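Local coordinates for protein myosin-I heavy chain (Dictyostelium discoideum, PDB 5EJR) that is an actin-based class VII motor with ATPase activity, involved in the early steps of phagocytosis and adhesion, represented here by its second MyTH4-FERM tail module, at residues 471-476 against 487-492; 232-237 against 250-255. Where two conformers were deposited one is given. Numbering follows the deposited sequence.

Contact 1 of 2, residues 471-476 against 487-492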
loop_
_atom_site.group_PDB
_atom_site.type_symbol
_atom_site.label_atom_id
_atom_site.label_comp_id
_atom_site.label_asym_id
_atom_site.label_seq_id
_atom_site.Cartn_x
_atom_site.Cartn_y
_atom_site.Cartn_z
ATOM N N ASP A 471 -1.248 13.418 -12.095
ATOM C CA ASP A 471 -2.029 12.710 -11.066
ATOM C C ASP A 471 -3.212 11.888 -11.646
ATOM O O ASP A 471 -3.681 10.977 -10.982
ATOM C CB ASP A 471 -2.498 13.643 -9.929
ATOM C CG ASP A 471 -2.975 15.035 -10.332
ATOM O OD1 ASP A 471 -3.124 15.292 -11.556
ATOM O OD2 ASP A 471 -3.186 15.871 -9.425
ATOM N N ASP A 472 -3.630 12.152 -12.887
ATOM C CA ASP A 472 -4.724 11.405 -13.504
ATOM C C ASP A 472 -4.420 10.904 -14.945
ATOM O O ASP A 472 -5.345 10.436 -15.634
ATOM C CB ASP A 472 -6.034 12.235 -13.451
ATOM C CG ASP A 472 -6.033 13.519 -14.261
ATOM O OD1 ASP A 472 -4.969 13.869 -14.832
ATOM O OD2 ASP A 472 -7.095 14.182 -14.322
ATOM N N THR A 473 -3.150 11.006 -15.417
ATOM C CA THR A 473 -2.838 10.516 -16.768
ATOM C C THR A 473 -1.486 9.843 -16.893
ATOM O O THR A 473 -0.567 10.122 -16.129
ATOM C CB THR A 473 -2.910 11.615 -17.864
ATOM O OG1 THR A 473 -1.846 12.546 -17.666
ATOM C CG2 THR A 473 -4.267 12.331 -17.962
ATOM N N PHE A 474 -1.365 8.998 -17.922
ATOM C CA PHE A 474 -0.126 8.389 -18.380
ATOM C C PHE A 474 0.024 8.836 -19.837
ATOM O O PHE A 474 -0.938 8.799 -20.599
ATOM C CB PHE A 474 -0.130 6.856 -18.199
ATOM C CG PHE A 474 0.951 6.080 -18.912
ATOM C CD1 PHE A 474 2.288 6.427 -18.777
ATOM C CD2 PHE A 474 0.634 4.978 -19.695
ATOM C CE1 PHE A 474 3.288 5.695 -19.425
ATOM C CE2 PHE A 474 1.634 4.254 -20.343
ATOM C CZ PHE A 474 2.953 4.602 -20.189
ATOM N N CYS A 475 1.221 9.299 -20.210
ATOM C CA CYS A 475 1.500 9.813 -21.548
ATOM C C CYS A 475 2.748 9.175 -22.166
ATOM O O CYS A 475 3.771 9.096 -21.494
ATOM C CB CYS A 475 1.622 11.336 -21.500
ATOM S SG CYS A 475 2.057 12.090 -23.084
ATOM N N ILE A 476 2.674 8.754 -23.448
ATOM C CA ILE A 476 3.806 8.171 -24.206
ATOM C C ILE A 476 4.138 9.090 -25.392
ATOM O O ILE A 476 3.242 9.474 -26.126
ATOM C CB ILE A 476 3.647 6.663 -24.639
ATOM C CG1 ILE A 476 2.433 6.424 -25.549
ATOM C CG2 ILE A 476 3.602 5.723 -23.412
ATOM C CD1 ILE A 476 2.440 5.019 -26.260
ATOM N N GLN A 487 0.505 10.375 -26.955
ATOM C CA GLN A 487 -0.645 9.502 -26.670
ATOM C C GLN A 487 -0.877 9.491 -25.177
ATOM O O GLN A 487 0.025 9.114 -24.426
ATOM C CB GLN A 487 -0.441 8.059 -27.192
ATOM C CG GLN A 487 -0.158 7.952 -28.693
ATOM C CD GLN A 487 -1.389 8.103 -29.547
ATOM O OE1 GLN A 487 -2.541 8.155 -29.063
ATOM N NE2 GLN A 487 -1.167 8.146 -30.848
ATOM N N THR A 488 -2.093 9.856 -24.760
ATOM C CA THR A 488 -2.480 10.025 -23.361
ATOM C C THR A 488 -3.609 9.082 -22.929
ATOM O O THR A 488 -4.563 8.877 -23.678
ATOM C CB THR A 488 -2.822 11.513 -23.138
ATOM O OG1 THR A 488 -1.684 12.283 -23.524
ATOM C CG2 THR A 488 -3.190 11.841 -21.699
ATOM N N PHE A 489 -3.509 8.550 -21.694
ATOM C CA PHE A 489 -4.484 7.609 -21.138
ATOM C C PHE A 489 -4.868 8.033 -19.735
ATOM O O PHE A 489 -3.998 8.380 -18.933
ATOM C CB PHE A 489 -3.902 6.181 -21.121
ATOM C CG PHE A 489 -3.035 5.822 -22.307
ATOM C CD1 PHE A 489 -3.593 5.299 -23.464
ATOM C CD2 PHE A 489 -1.657 6.012 -22.267
ATOM C CE1 PHE A 489 -2.784 4.952 -24.555
ATOM C CE2 PHE A 489 -0.850 5.675 -23.359
ATOM C CZ PHE A 489 -1.418 5.135 -24.489
ATOM N N THR A 490 -6.165 8.023 -19.439
ATOM C CA THR A 490 -6.679 8.450 -18.134
ATOM C C THR A 490 -6.580 7.322 -17.154
ATOM O O THR A 490 -7.164 6.261 -17.379
ATOM C CB THR A 490 -8.093 9.063 -18.289
ATOM O OG1 THR A 490 -7.993 10.199 -19.155
ATOM C CG2 THR A 490 -8.736 9.446 -16.957
ATOM N N THR A 491 -5.827 7.557 -16.055
ATOM C CA THR A 491 -5.539 6.600 -14.984
ATOM C C THR A 491 -4.832 7.304 -13.841
ATOM O O THR A 491 -3.948 8.134 -14.094
ATOM C CB THR A 491 -4.632 5.417 -15.494
ATOM O OG1 THR A 491 -4.116 4.700 -14.376
ATOM C CG2 THR A 491 -3.444 5.870 -16.362
ATOM N N ASP A 492 -5.115 6.883 -12.595
ATOM C CA ASP A 492 -4.420 7.432 -11.425
ATOM C C ASP A 492 -3.263 6.519 -10.987
ATOM O O ASP A 492 -2.664 6.756 -9.939
ATOM C CB ASP A 492 -5.407 7.616 -10.255
ATOM C CG ASP A 492 -6.054 6.323 -9.755
ATOM O OD1 ASP A 492 -5.934 5.281 -10.451
ATOM O OD2 ASP A 492 -6.691 6.356 -8.675
HETATM O O HOH W 1 -3.028 9.913 -8.578
#
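Strands 473-476 and 487-490 run antiparallel, their axes 4.6 Å apart at closest approach and 162° between directions, as a beta hairpin in the PH-like F3 lobe of the FERM domain. Before it, a water donates to D471 O (2.7 Å) and, weakly, to D492 O (3.5 Å). D472 O accepts T491 N (2.9 Å), one residue ahead of the first bridge, T473-T490. That pair is non-hydrogen-bonded, with T473 OG1 hydrogen-bonded to T470 OG1. At F474 the pairing is hydrogen-bonded both ways (F474 N to F489 O 2.9 Å, F489 N to F474 O 2.8 Å); the two rings lean together obliquely, F474 CD2 3.6 Å from F489 CD2, and F474 CB lies 3.9 Å from T491 CG2. C475 pairs with T488 on the same face as T473 and T490. I476 and Q487 complete the second hydrogen-bonded pair (I476 N to Q487 O 2.8 Å, Q487 N to I476 O 3.0 Å), and I476 CG1 sits at the edge of the F489 ring. The side chains of F474, I476 and F489 turn inward: F474 packs on V467 of strand 466-469 and, with T491, on I497 of helix 494-505, I476 on W459, and F489 on I427.

Contact 2 of 2, residues 232-237 against 250-255; sequences IREITD and IKMFGI
Here the helix of a ubiquitin-like fold, the F1 lobe of the FERM domain, packs against a strand of its sheet. Segment 232-237 is regular helix; its axis passes 8.2 Å from that of strand 253-255 at 122°. I250-M252 have helical phi/psi, and I250 O accepts F253 N at 3.1 Å. I250 (m,t) points toward the helix, its CG2 3.3 Å from D237 OD1; I250 O also takes a weak bond from R233 NH2 at 3.1 Å. At F253 the backbone becomes extended, and F253 O receives R233 NH1 (3.1 Å) and, weakly, R233 NH2 (3.4 Å). The R233 side chain starts away from the strand (chi1 t, chi2 p) and bends back, held within the helix by an i to i+4 salt bridge, D237 OD1 to R233 NH2 2.8 Å. I255 (m,t) points at the helix, I255 CB 4.1 Å from I232 CG2 and I255 CD1 3.4 Å from I235 CD1. T236, chi1 m, turns its OG1 back onto I232 O at 2.8 Å.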
loop_
_atom_site.group_PDB
_atom_site.type_symbol
_atom_site.label_atom_id
_atom_site.label_comp_id
_atom_site.label_asym_id
_atom_site.label_seq_id
_atom_site.Cartn_x
_atom_site.Cartn_y
_atom_site.Cartn_z
ATOM N N ILE A 232 7.112 -1.596 -0.536
ATOM C CA ILE A 232 6.539 -2.812 -1.115
ATOM C C ILE A 232 7.652 -3.641 -1.797
ATOM O O ILE A 232 7.633 -4.871 -1.713
ATOM C CB ILE A 232 5.344 -2.409 -2.027
ATOM C CG1 ILE A 232 4.186 -1.853 -1.146
ATOM C CG2 ILE A 232 4.873 -3.555 -2.979
ATOM C CD1 ILE A 232 3.336 -2.883 -0.276
ATOM N N ARG A 233 8.680 -2.957 -2.355
ATOM C CA ARG A 233 9.809 -3.642 -2.996
ATOM C C ARG A 233 10.590 -4.457 -1.988
ATOM O O ARG A 233 10.914 -5.612 -2.273
ATOM C CB ARG A 233 10.727 -2.679 -3.757
ATOM C CG ARG A 233 11.869 -3.367 -4.530
ATOM C CD ARG A 233 11.379 -4.206 -5.722
ATOM N NE ARG A 233 11.365 -5.644 -5.434
ATOM C CZ ARG A 233 10.840 -6.575 -6.235
ATOM N NH1 ARG A 233 10.242 -6.228 -7.370
ATOM N NH2 ARG A 233 10.890 -7.853 -5.896
ATOM N N GLU A 234 10.847 -3.884 -0.795
ATOM C CA GLU A 234 11.562 -4.568 0.293
ATOM C C GLU A 234 10.795 -5.765 0.835
ATOM O O GLU A 234 11.419 -6.801 1.047
ATOM C CB GLU A 234 11.949 -3.594 1.438
ATOM C CG GLU A 234 12.951 -2.527 1.005
ATOM C CD GLU A 234 13.115 -1.322 1.919
ATOM O OE1 GLU A 234 12.161 -0.987 2.660
ATOM O OE2 GLU A 234 14.192 -0.681 1.862
ATOM N N ILE A 235 9.467 -5.648 1.075
ATOM C CA ILE A 235 8.698 -6.805 1.538
ATOM C C ILE A 235 8.606 -7.886 0.466
ATOM O O ILE A 235 8.592 -9.056 0.830
ATOM C CB ILE A 235 7.312 -6.570 2.169
ATOM C CG1 ILE A 235 6.403 -5.718 1.278
ATOM C CG2 ILE A 235 7.391 -6.031 3.600
ATOM C CD1 ILE A 235 4.982 -6.250 1.262
ATOM N N THR A 236 8.502 -7.508 -0.844
ATOM C CA THR A 236 8.466 -8.500 -1.928
ATOM C C THR A 236 9.780 -9.291 -1.875
ATOM O O THR A 236 9.749 -10.515 -1.924
ATOM C CB THR A 236 8.269 -7.843 -3.321
ATOM O OG1 THR A 236 7.070 -7.059 -3.332
ATOM C CG2 THR A 236 8.176 -8.876 -4.432
ATOM N N ASP A 237 10.913 -8.591 -1.722
ATOM C CA ASP A 237 12.239 -9.207 -1.641
ATOM C C ASP A 237 12.376 -10.204 -0.490
ATOM O O ASP A 237 12.862 -11.323 -0.698
ATOM C CB ASP A 237 13.316 -8.127 -1.558
ATOM C CG ASP A 237 13.562 -7.427 -2.872
ATOM O OD1 ASP A 237 12.742 -7.605 -3.807
ATOM O OD2 ASP A 237 14.569 -6.690 -2.969
ATOM N N ILE A 250 13.879 -12.936 -8.086
ATOM C CA ILE A 250 13.117 -12.082 -7.174
ATOM C C ILE A 250 12.608 -10.804 -7.853
ATOM O O ILE A 250 11.454 -10.410 -7.625
ATOM C CB ILE A 250 13.940 -11.831 -5.871
ATOM C CG1 ILE A 250 13.844 -13.105 -4.991
ATOM C CG2 ILE A 250 13.410 -10.610 -5.102
ATOM C CD1 ILE A 250 14.740 -13.195 -3.817
ATOM N N LYS A 251 13.407 -10.230 -8.757
ATOM C CA LYS A 251 13.003 -9.021 -9.480
ATOM C C LYS A 251 11.790 -9.220 -10.386
ATOM O O LYS A 251 11.233 -8.239 -10.823
ATOM C CB LYS A 251 14.166 -8.426 -10.304
ATOM C CG LYS A 251 14.626 -9.300 -11.476
ATOM C CD LYS A 251 15.800 -8.671 -12.260
ATOM C CE LYS A 251 17.100 -8.562 -11.483
ATOM N NZ LYS A 251 17.754 -9.873 -11.258
ATOM N N MET A 252 11.433 -10.462 -10.718
ATOM C CA MET A 252 10.336 -10.766 -11.635
ATOM C C MET A 252 9.032 -10.742 -10.897
ATOM O O MET A 252 7.979 -10.830 -11.524
ATOM C CB MET A 252 10.508 -12.180 -12.284
ATOM C CG MET A 252 11.849 -12.407 -12.982
ATOM S SD MET A 252 12.142 -11.117 -14.205
ATOM C CE MET A 252 13.899 -11.436 -14.602
ATOM N N PHE A 253 9.091 -10.700 -9.563
ATOM C CA PHE A 253 7.928 -10.766 -8.714
ATOM C C PHE A 253 7.502 -9.416 -8.190
ATOM O O PHE A 253 8.306 -8.486 -8.088
ATOM C CB PHE A 253 8.177 -11.778 -7.564
ATOM C CG PHE A 253 8.148 -13.223 -8.006
ATOM C CD1 PHE A 253 9.276 -13.824 -8.559
ATOM C CD2 PHE A 253 6.978 -13.971 -7.917
ATOM C CE1 PHE A 253 9.228 -15.144 -9.020
ATOM C CE2 PHE A 253 6.927 -15.276 -8.408
ATOM C CZ PHE A 253 8.064 -15.860 -8.938
ATOM N N GLY A 254 6.214 -9.317 -7.895
ATOM C CA GLY A 254 5.613 -8.107 -7.359
ATOM C C GLY A 254 4.480 -8.480 -6.436
ATOM O O GLY A 254 4.252 -9.666 -6.186
ATOM N N ILE A 255 3.731 -7.480 -5.978
ATOM C CA ILE A 255 2.596 -7.661 -5.083
ATOM C C ILE A 255 1.356 -6.973 -5.614
ATOM O O ILE A 255 1.454 -5.896 -6.201
ATOM C CB ILE A 255 2.997 -7.190 -3.654
ATOM C CG1 ILE A 255 3.959 -8.234 -3.016
ATOM C CG2 ILE A 255 1.768 -6.889 -2.756
ATOM C CD1 ILE A 255 4.409 -7.967 -1.616
#

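Overall arrangement
Both contacts belong to the FERM domain that follows the MyTH4 domain, but to different lobes. Contact 2 comes first along the chain, in the ubiquitin-like F1 lobe, where helix 232-243 lies against strand 253-259, which lies between strands 264-267 and 290-296. Contact 1 closes near the C-terminus in the PH-like F3 lobe, pairing neighbouring strands 473-477 and 486-490 ahead of the final helix 494-505. The stretch between them includes the largely helical region 311-416, the F2 lobe. The contact centres are 25 Å apart and their nearest atoms about 14 Å, so they do not touch: each joins elements within its own lobe of this myosin VII tail.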